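Local coordinates for protein peptide amidase (Stenotrophomonas maltophilia, PDB 1M22) that probably hydrolyses amide bonds as a serine hydrolase of the amidase signature family, at residues 163-168 and 187-192. Residues are numbered along the deposited sequence; the frame is centred on the assembly and turned at random.
Sequences CGSSSG and DGSIVC
A cis peptide bond between Gly164 and Ser165 brings the catalytic Ser165 against the nucleophile Ser189, their OG atoms 2.7 Å apart. The chi1 of 60° turns Ser165 OG to this place beside Ser189 OG, and the same residue's N gives a weak hydrogen bond of 2.8 Å to Ser189 OG. The nucleophile's oxygen is therefore approached by both the amide and the hydroxyl of one residue. Serine suits both places: Ser189 supplies the nucleophilic hydroxyl, and Ser165 one that can donate or accept a proton and meets both Lys86 NZ, its hydrogen-bond partner, and Ser189 OG. With Lys86 the two serines form the Ser-cisSer-Lys catalytic triad of amidase signature enzymes; the serines lie in loops just ahead of helices 167-174 and 191-196, and Lys86 ends strand 82-86.

Ser166 grips the backbone of the nucleophile: Ser189 O accepts its N at 3.2 Å, on a lone pair in the carbonyl plane, and its OG at 2.7 Å, from 45° above that plane. Ser166 OG also bonds Lys86 NZ and Thr184 N, tying the lysine to the same loop. Gly188 turns the chain with positive phi (93°), where a side chain would jam against the preceding carbonyl. At Gly164 a CB would be crowded by Ser167 OG, which is hydrogen-bonded to Cys163 O.

Beyond the serines, the SG atoms of Cys163 and Cys192 lie 3.2 Å apart, close but not bonded, nearer than unbonded sulfurs normally pack; a disulfide joins them in another structure of this protein.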
ATOM      1  N   CYS A 163      -2.351   0.445  11.749  1.00  6.58           N
ATOM      2  CA  CYS A 163      -3.343  -0.115  10.827  1.00  7.01           C
ATOM      3  C   CYS A 163      -2.629  -1.188   9.983  1.00  6.95           C
ATOM      4  O   CYS A 163      -1.566  -1.665  10.379  1.00  8.12           O
ATOM      5  CB  CYS A 163      -3.967   0.970   9.940  1.00  9.15           C
ATOM      6  SG  CYS A 163      -5.513   0.469   9.115  1.00 14.20           S
ATOM      7  N   GLY A 164      -3.189  -1.569   8.835  1.00  7.04           N
ATOM      8  CA  GLY A 164      -2.579  -2.617   8.018  1.00  7.75           C
ATOM      9  C   GLY A 164      -3.307  -2.777   6.692  1.00  7.26           C
ATOM     10  O   GLY A 164      -4.288  -2.078   6.496  1.00  7.13           O
ATOM     11  N   SER A 165      -2.994  -3.789   5.878  1.00 15.41           N
ATOM     12  CA  SER A 165      -2.093  -4.830   6.230  1.00 10.94           C
ATOM     13  C   SER A 165      -0.607  -4.412   5.896  1.00  7.87           C
ATOM     14  O   SER A 165       0.342  -5.126   6.184  1.00  6.61           O
ATOM     15  CB  SER A 165      -2.324  -6.220   5.815  1.00 18.17           C
ATOM     16  OG  SER A 165      -2.367  -6.293   4.400  1.00  8.29           O
ATOM     17  N   SER A 166      -0.419  -3.257   5.270  1.00  6.40           N
ATOM     18  CA  SER A 166       0.918  -2.755   4.897  1.00  5.48           C
ATOM     19  C   SER A 166       1.451  -1.841   6.000  1.00  5.98           C
ATOM     20  O   SER A 166       1.895  -0.716   5.744  1.00  8.08           O
ATOM     21  CB  SER A 166       0.838  -1.954   3.593  1.00  5.40           C
ATOM     22  OG  SER A 166       0.294  -2.717   2.525  1.00  5.56           O
ATOM     23  N   SER A 167       1.428  -2.354   7.223  1.00  6.21           N
ATOM     24  CA  SER A 167       1.829  -1.603   8.401  1.00  6.34           C
ATOM     25  C   SER A 167       3.254  -1.068   8.385  1.00  5.33           C
ATOM     26  O   SER A 167       3.469   0.137   8.524  1.00  6.37           O
ATOM     27  CB  SER A 167       1.622  -2.477   9.636  1.00  7.46           C
ATOM     28  OG  SER A 167       0.399  -3.195   9.551  1.00  7.99           O
ATOM     29  N   GLY A 168       4.220  -1.965   8.220  1.00  5.57           N
ATOM     30  CA  GLY A 168       5.613  -1.569   8.217  1.00  7.03           C
ATOM     31  C   GLY A 168       5.987  -0.623   7.099  1.00  6.40           C
ATOM     32  O   GLY A 168       6.812   0.270   7.289  1.00  7.09           O
ATOM     33  N   ASP A 187      -8.163  -4.960   0.321  1.00  8.59           N
ATOM     34  CA  ASP A 187      -9.264  -4.072   0.689  1.00  7.61           C
ATOM     35  C   ASP A 187      -8.832  -3.164   1.843  1.00  8.60           C
ATOM     36  O   ASP A 187      -8.993  -3.503   3.020  1.00 10.05           O
ATOM     37  CB  ASP A 187     -10.540  -4.828   1.078  1.00  8.66           C
ATOM     38  CG  ASP A 187     -11.751  -3.900   1.162  1.00 10.78           C
ATOM     39  OD1 ASP A 187     -11.572  -2.710   1.496  1.00 11.53           O
ATOM     40  OD2 ASP A 187     -12.887  -4.346   0.895  1.00 12.48           O
ATOM     41  N   GLY A 188      -8.256  -2.021   1.478  1.00  7.22           N
ATOM     42  CA  GLY A 188      -7.807  -1.032   2.443  1.00  7.72           C
ATOM     43  C   GLY A 188      -6.361  -1.115   2.905  1.00  7.26           C
ATOM     44  O   GLY A 188      -5.863  -0.162   3.511  1.00  8.09           O
ATOM     45  N   SER A 189      -5.674  -2.214   2.596  1.00  6.52           N
ATOM     46  CA  SER A 189      -4.302  -2.415   3.068  1.00  6.94           C
ATOM     47  C   SER A 189      -3.200  -1.450   2.648  1.00  6.06           C
ATOM     48  O   SER A 189      -2.092  -1.523   3.184  1.00  6.44           O
ATOM     49  CB  SER A 189      -3.856  -3.848   2.791  1.00  8.42           C
ATOM     50  OG  SER A 189      -4.459  -4.732   3.725  1.00 17.00           O
ATOM     51  N   ILE A 190      -3.467  -0.580   1.679  1.00  5.35           N
ATOM     52  CA  ILE A 190      -2.479   0.430   1.317  1.00  5.01           C
ATOM     53  C   ILE A 190      -2.981   1.788   1.800  1.00  5.36           C
ATOM     54  O   ILE A 190      -2.316   2.455   2.591  1.00  6.74           O
ATOM     55  CB  ILE A 190      -2.227   0.529  -0.211  1.00  5.00           C
ATOM     56  CG1 ILE A 190      -1.337  -0.630  -0.670  1.00  6.39           C
ATOM     57  CG2 ILE A 190      -1.553   1.870  -0.549  1.00  7.02           C
ATOM     58  CD1 ILE A 190      -1.164  -0.711  -2.172  1.00  6.99           C
ATOM     59  N   VAL A 191      -4.175   2.182   1.369  1.00  5.68           N
ATOM     60  CA  VAL A 191      -4.676   3.499   1.738  1.00  6.53           C
ATOM     61  C   VAL A 191      -4.972   3.726   3.211  1.00  6.22           C
ATOM     62  O   VAL A 191      -4.770   4.831   3.711  1.00  6.30           O
ATOM     63  CB  VAL A 191      -5.916   3.901   0.885  1.00  6.46           C
ATOM     64  CG1 VAL A 191      -5.519   3.973  -0.583  1.00  8.24           C
ATOM     65  CG2 VAL A 191      -7.055   2.913   1.086  1.00  9.19           C
ATOM     66  N   CYS A 192      -5.424   2.697   3.919  1.00  6.28           N
ATOM     67  CA  CYS A 192      -5.723   2.883   5.334  1.00  8.70           C
ATOM     68  C   CYS A 192      -4.456   3.119   6.158  1.00  6.14           C
ATOM     69  O   CYS A 192      -4.369   4.111   6.883  1.00  6.57           O
ATOM     70  CB  CYS A 192      -6.502   1.690   5.887  1.00  8.10           C
ATOM     71  SG  CYS A 192      -7.566   2.139   7.269  1.00 22.03           S
TER